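Local coordinates for Cys-Gly metallodipeptidase DUG1 (PDB 4G1P) that hydrolyses the dipeptide Cys-Gly as a dinuclear zinc- or manganese-dependent M20 peptidase and serves as the catalytic subunit of the glutathione-degrading complex, at the interface of chains A and B. Residues are numbered along the deposited sequence; one frame, centred on the assembly and turned at random. Chains: chain A/B, Cys-Gly metallodipeptidase DUG1.

Both contacts belong to the two-fold interface of the DUG1 homodimer, and each is repeated with the chains exchanged. The centres of their C-alpha atoms lie about 10 Å apart, and A:Ala295 and B:Leu232 enter both. Contact 1 is the one nearer the catalytic centre, its centre about 14 Å from A:Glu171, and it brings B:His233 onto the zinc ligand A:His450. Contact 2, its centre about 20 Å from A:Glu171, is mainly apolar packing around helix 289-296 of chain A. Together they suggest that contact 2 secures the segment of chain B whose start, in contact 1, approaches the neighbouring active site.

Contact 1: the interface of chains A and B. Residues chain A 295, 449-452; chain B 230-233, 336.
B:His233 lays the CD2 corner of its imidazole over the ring of A:His450, a ligand of one of the two active-site zinc ions. CD2 of B:His233 sits 3.3 Å above the plane of that ring, over its centre, so a face of A:His450 is covered from the other subunit. The two side chains meet at a slant, and NE2 of B:His233 lies 3.4 Å from CE1 of A:His450. The first torsion of B:His233, with CG anti to its backbone N (chi1 -175°), directs the ring toward A:His450. An alanine here removes the imidazole, which would probably weaken the hold on that zinc and leave the ring of B:His233 without its packing partner and freer to turn. Histidines donated across the dimer to the neighbouring active site are known in M20 dipeptidases, and B:His233 is the likely counterpart of that histidine, although the geometry here shows packing and not a bond to substrate.

One residue on in chain A, and two residues back in chain B, is a direct polar link: the hydroxyl OG of A:Ser451 donates a hydrogen bond of 2.6 Å to the backbone O of B:Asp231. The C=O...OG angle is 124°, and the donor is tilted 35° from the carbonyl plane. A water bridges the backbones as well, 2.9 Å from O of A:Ala449 and 3.0 Å from N of B:His233. The bonds sit on B:Asp231, just ahead of strand 232-233, and on B:His233, its last residue, and are likely to help hold the B:His233 backbone beside the loop that carries A:His450.

Farther out the packing is apolar. B:Ala230 places its methyl CB 3.8 Å from CG1 of A:Ile452, extending the contact beyond the serine. On the side of A:His450, B:Val336 approaches the backbone more distantly, its methyl CG2 4.2 Å from the carbonyl O of A:His450.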
loop_
_atom_site.group_PDB
_atom_site.type_symbol
_atom_site.label_atom_id
_atom_site.label_comp_id
_atom_site.label_asym_id
_atom_site.label_seq_id
_atom_site.Cartn_x
_atom_site.Cartn_y
_atom_site.Cartn_z
ATOM N N ALA A 295 -16.832 -20.519 3.676
ATOM C CA ALA A 295 -15.407 -20.272 3.842
ATOM C C ALA A 295 -15.091 -18.864 3.365
ATOM O O ALA A 295 -14.202 -18.192 3.881
ATOM C CB ALA A 295 -14.615 -21.290 3.061
ATOM N N ALA A 449 -5.602 -19.680 6.084
ATOM C CA ALA A 449 -4.208 -19.473 5.712
ATOM C C ALA A 449 -4.067 -18.217 4.844
ATOM O O ALA A 449 -4.901 -17.956 3.976
ATOM C CB ALA A 449 -3.650 -20.692 4.998
ATOM N N HIS A 450 -3.016 -17.442 5.114
ATOM C CA HIS A 450 -2.711 -16.199 4.400
ATOM C C HIS A 450 -3.748 -15.123 4.688
ATOM O O HIS A 450 -3.851 -14.134 3.958
ATOM C CB HIS A 450 -2.600 -16.434 2.890
ATOM C CG HIS A 450 -1.464 -17.320 2.500
ATOM N ND1 HIS A 450 -0.927 -17.326 1.230
ATOM C CD2 HIS A 450 -0.763 -18.235 3.209
ATOM C CE1 HIS A 450 0.060 -18.200 1.175
ATOM N NE2 HIS A 450 0.176 -18.771 2.361
ATOM N N SER A 451 -4.518 -15.318 5.750
ATOM C CA SER A 451 -5.606 -14.413 6.062
ATOM C C SER A 451 -5.584 -14.024 7.543
ATOM O O SER A 451 -4.615 -14.319 8.237
ATOM C CB SER A 451 -6.929 -15.061 5.670
ATOM O OG SER A 451 -7.977 -14.112 5.677
ATOM N N ILE A 452 -6.632 -13.351 8.022
ATOM C CA ILE A 452 -6.749 -13.045 9.450
ATOM C C ILE A 452 -7.376 -14.211 10.194
ATOM O O ILE A 452 -8.166 -14.966 9.615
ATOM C CB ILE A 452 -7.624 -11.808 9.731
ATOM C CG1 ILE A 452 -8.966 -11.934 9.010
ATOM C CG2 ILE A 452 -6.896 -10.513 9.351
ATOM C CD1 ILE A 452 -9.978 -10.905 9.435
ATOM N N ALA B 230 -13.102 -11.753 4.591
ATOM C CA ALA B 230 -11.699 -11.587 4.931
ATOM C C ALA B 230 -10.824 -11.977 3.740
ATOM O O ALA B 230 -11.315 -12.568 2.773
ATOM C CB ALA B 230 -11.355 -12.402 6.141
ATOM N N ASP B 231 -9.544 -11.621 3.793
ATOM C CA ASP B 231 -8.643 -11.912 2.687
ATOM C C ASP B 231 -8.657 -13.410 2.400
ATOM O O ASP B 231 -8.917 -14.222 3.288
ATOM C CB ASP B 231 -7.223 -11.417 2.978
ATOM C CG ASP B 231 -7.076 -9.889 2.845
ATOM O OD1 ASP B 231 -8.039 -9.214 2.424
ATOM O OD2 ASP B 231 -5.984 -9.362 3.160
ATOM N N LEU B 232 -8.425 -13.773 1.149
ATOM C CA LEU B 232 -8.492 -15.170 0.747
ATOM C C LEU B 232 -7.157 -15.593 0.171
ATOM O O LEU B 232 -6.503 -14.819 -0.538
ATOM C CB LEU B 232 -9.587 -15.391 -0.298
ATOM C CG LEU B 232 -11.044 -15.151 0.113
ATOM C CD1 LEU B 232 -11.985 -15.450 -1.035
ATOM C CD2 LEU B 232 -11.432 -15.964 1.313
ATOM N N HIS B 233 -6.747 -16.813 0.497
ATOM C CA HIS B 233 -5.567 -17.410 -0.106
ATOM C C HIS B 233 -5.826 -17.454 -1.608
ATOM O O HIS B 233 -6.825 -18.012 -2.052
ATOM C CB HIS B 233 -5.360 -18.819 0.455
ATOM C CG HIS B 233 -4.107 -19.480 -0.016
ATOM N ND1 HIS B 233 -3.908 -19.845 -1.330
ATOM C CD2 HIS B 233 -2.988 -19.849 0.650
ATOM C CE1 HIS B 233 -2.718 -20.405 -1.453
ATOM N NE2 HIS B 233 -2.138 -20.418 -0.266
ATOM N N VAL B 336 -2.530 -13.333 -2.207
ATOM C CA VAL B 336 -3.744 -13.043 -1.465
ATOM C C VAL B 336 -4.801 -12.385 -2.350
ATOM O O VAL B 336 -4.487 -11.634 -3.267
ATOM C CB VAL B 336 -3.435 -12.133 -0.242
ATOM C CG1 VAL B 336 -2.808 -10.820 -0.696
ATOM C CG2 VAL B 336 -4.681 -11.880 0.556
HETATM O O HOH W 1 -7.680 -18.006 3.096
#

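Contact 2: the interface of chains A and B. Residues chain A 292, 295-296, 300-301; chain B 232, 237, 240-241.
Helix 289-296 of chain A packs through A:Leu292, A:Ala295 and A:Thr296 against the loop of chain B that holds B:Phe237, B:Val240 and B:Val241, with B:Leu232 at its base; this is a part of the homodimer interface where helix and loop of opposite subunits help hold the dimer together. A:Leu292 and B:Val240 meet end to end, CD2 of the leucine standing 3.6 Å from the methyl CG1 of the valine. The leucine extends from the helix with CG anti to the backbone N (chi1 180°), which carries both of its methyl groups to the partner chain. Its other branch serves the aromatic neighbour: CD1 of A:Leu292 is 4.0 Å from CD2 of B:Phe237, the two side chains lying alongside and pointing opposite ways. One turn farther along the helix, CB of A:Ala295 is 4.1 Å from CE2 of B:Phe237, the atom next to CD2.

The phenyl ring is supported from within its own chain. CD2 of B:Leu232 lies 4.0 Å above the plane of B:Phe237, over its centre, and this second-shell methyl is likely to fix the tilt of the ring presented to the helix.

A:Thr296 flanks the neighbouring valine, its hydroxyl OG1 3.6 Å from CG1 of B:Val241. The CD1 methyl of B:Leu232 comes to 4.0 Å from OG1 of A:Thr296, so this hydroxyl is met by methyl groups from two residues across the interface.

Beyond the helix the backbones themselves pair: A:Ser301 and B:Val241 form an antiparallel beta bridge. A weak hydrogen bond, 3.5 Å from OG of A:Ser301 to the backbone O of B:Val240, accompanies it. The centre of the contact is about 24 Å from the active-site A:Asp104. In the fold, the chain B loop joins strand 232-233 to helix 244-252, while A:Thr300 and A:Ser301 lie between helices 289-296 and 306-314.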
loop_
_atom_site.group_PDB
_atom_site.type_symbol
_atom_site.label_atom_id
_atom_site.label_comp_id
_atom_site.label_asym_id
_atom_site.label_seq_id
_atom_site.Cartn_x
_atom_site.Cartn_y
_atom_site.Cartn_z
ATOM N N LEU A 292 -18.437 -23.396 -0.074
ATOM C CA LEU A 292 -17.577 -22.334 -0.573
ATOM C C LEU A 292 -17.989 -20.973 0.007
ATOM O O LEU A 292 -17.148 -20.219 0.476
ATOM C CB LEU A 292 -17.601 -22.294 -2.096
ATOM C CG LEU A 292 -16.738 -21.205 -2.730
ATOM C CD1 LEU A 292 -15.274 -21.489 -2.427
ATOM C CD2 LEU A 292 -16.990 -21.127 -4.232
ATOM N N ALA A 295 -16.832 -20.519 3.676
ATOM C CA ALA A 295 -15.407 -20.272 3.842
ATOM C C ALA A 295 -15.091 -18.864 3.365
ATOM O O ALA A 295 -14.202 -18.192 3.881
ATOM C CB ALA A 295 -14.615 -21.290 3.061
ATOM N N THR A 296 -15.843 -18.437 2.364
ATOM C CA THR A 296 -15.711 -17.117 1.782
ATOM C C THR A 296 -16.276 -16.026 2.691
ATOM O O THR A 296 -15.682 -14.967 2.853
ATOM C CB THR A 296 -16.405 -17.094 0.435
ATOM O OG1 THR A 296 -15.454 -17.451 -0.573
ATOM C CG2 THR A 296 -16.906 -15.759 0.142
ATOM N N THR A 300 -20.163 -14.905 -3.255
ATOM C CA THR A 300 -19.484 -14.312 -4.397
ATOM C C THR A 300 -18.732 -15.313 -5.261
ATOM O O THR A 300 -17.739 -14.973 -5.905
ATOM C CB THR A 300 -18.532 -13.180 -3.962
ATOM O OG1 THR A 300 -17.640 -13.663 -2.946
ATOM C CG2 THR A 300 -19.331 -12.008 -3.416
ATOM N N SER A 301 -19.215 -16.546 -5.285
ATOM C CA SER A 301 -18.624 -17.563 -6.132
ATOM C C SER A 301 -18.766 -17.180 -7.586
ATOM O O SER A 301 -19.645 -16.419 -7.940
ATOM C CB SER A 301 -19.334 -18.890 -5.925
ATOM O OG SER A 301 -18.920 -19.813 -6.918
ATOM N N LEU B 232 -8.425 -13.773 1.149
ATOM C CA LEU B 232 -8.492 -15.170 0.747
ATOM C C LEU B 232 -7.157 -15.593 0.171
ATOM O O LEU B 232 -6.503 -14.819 -0.538
ATOM C CB LEU B 232 -9.587 -15.391 -0.298
ATOM C CG LEU B 232 -11.044 -15.151 0.113
ATOM C CD1 LEU B 232 -11.985 -15.450 -1.035
ATOM C CD2 LEU B 232 -11.432 -15.964 1.313
ATOM N N PHE B 237 -8.681 -20.255 -3.521
ATOM C CA PHE B 237 -9.915 -19.667 -4.016
ATOM C C PHE B 237 -9.772 -19.069 -5.419
ATOM O O PHE B 237 -10.743 -18.603 -5.997
ATOM C CB PHE B 237 -10.418 -18.614 -3.030
ATOM C CG PHE B 237 -10.674 -19.150 -1.650
ATOM C CD1 PHE B 237 -9.655 -19.216 -0.715
ATOM C CD2 PHE B 237 -11.934 -19.590 -1.282
ATOM C CE1 PHE B 237 -9.894 -19.714 0.559
ATOM C CE2 PHE B 237 -12.172 -20.090 -0.010
ATOM C CZ PHE B 237 -11.151 -20.151 0.906
ATOM N N VAL B 240 -12.374 -18.987 -8.609
ATOM C CA VAL B 240 -13.627 -19.526 -8.101
ATOM C C VAL B 240 -14.471 -18.513 -7.331
ATOM O O VAL B 240 -15.684 -18.630 -7.283
ATOM C CB VAL B 240 -13.341 -20.800 -7.265
ATOM C CG1 VAL B 240 -13.758 -20.627 -5.815
ATOM C CG2 VAL B 240 -13.987 -22.017 -7.913
ATOM N N VAL B 241 -13.821 -17.515 -6.734
ATOM C CA VAL B 241 -14.509 -16.388 -6.100
ATOM C C VAL B 241 -14.180 -15.117 -6.859
ATOM O O VAL B 241 -13.115 -15.003 -7.459
ATOM C CB VAL B 241 -14.074 -16.203 -4.642
ATOM C CG1 VAL B 241 -14.177 -17.532 -3.887
ATOM C CG2 VAL B 241 -12.654 -15.696 -4.580
#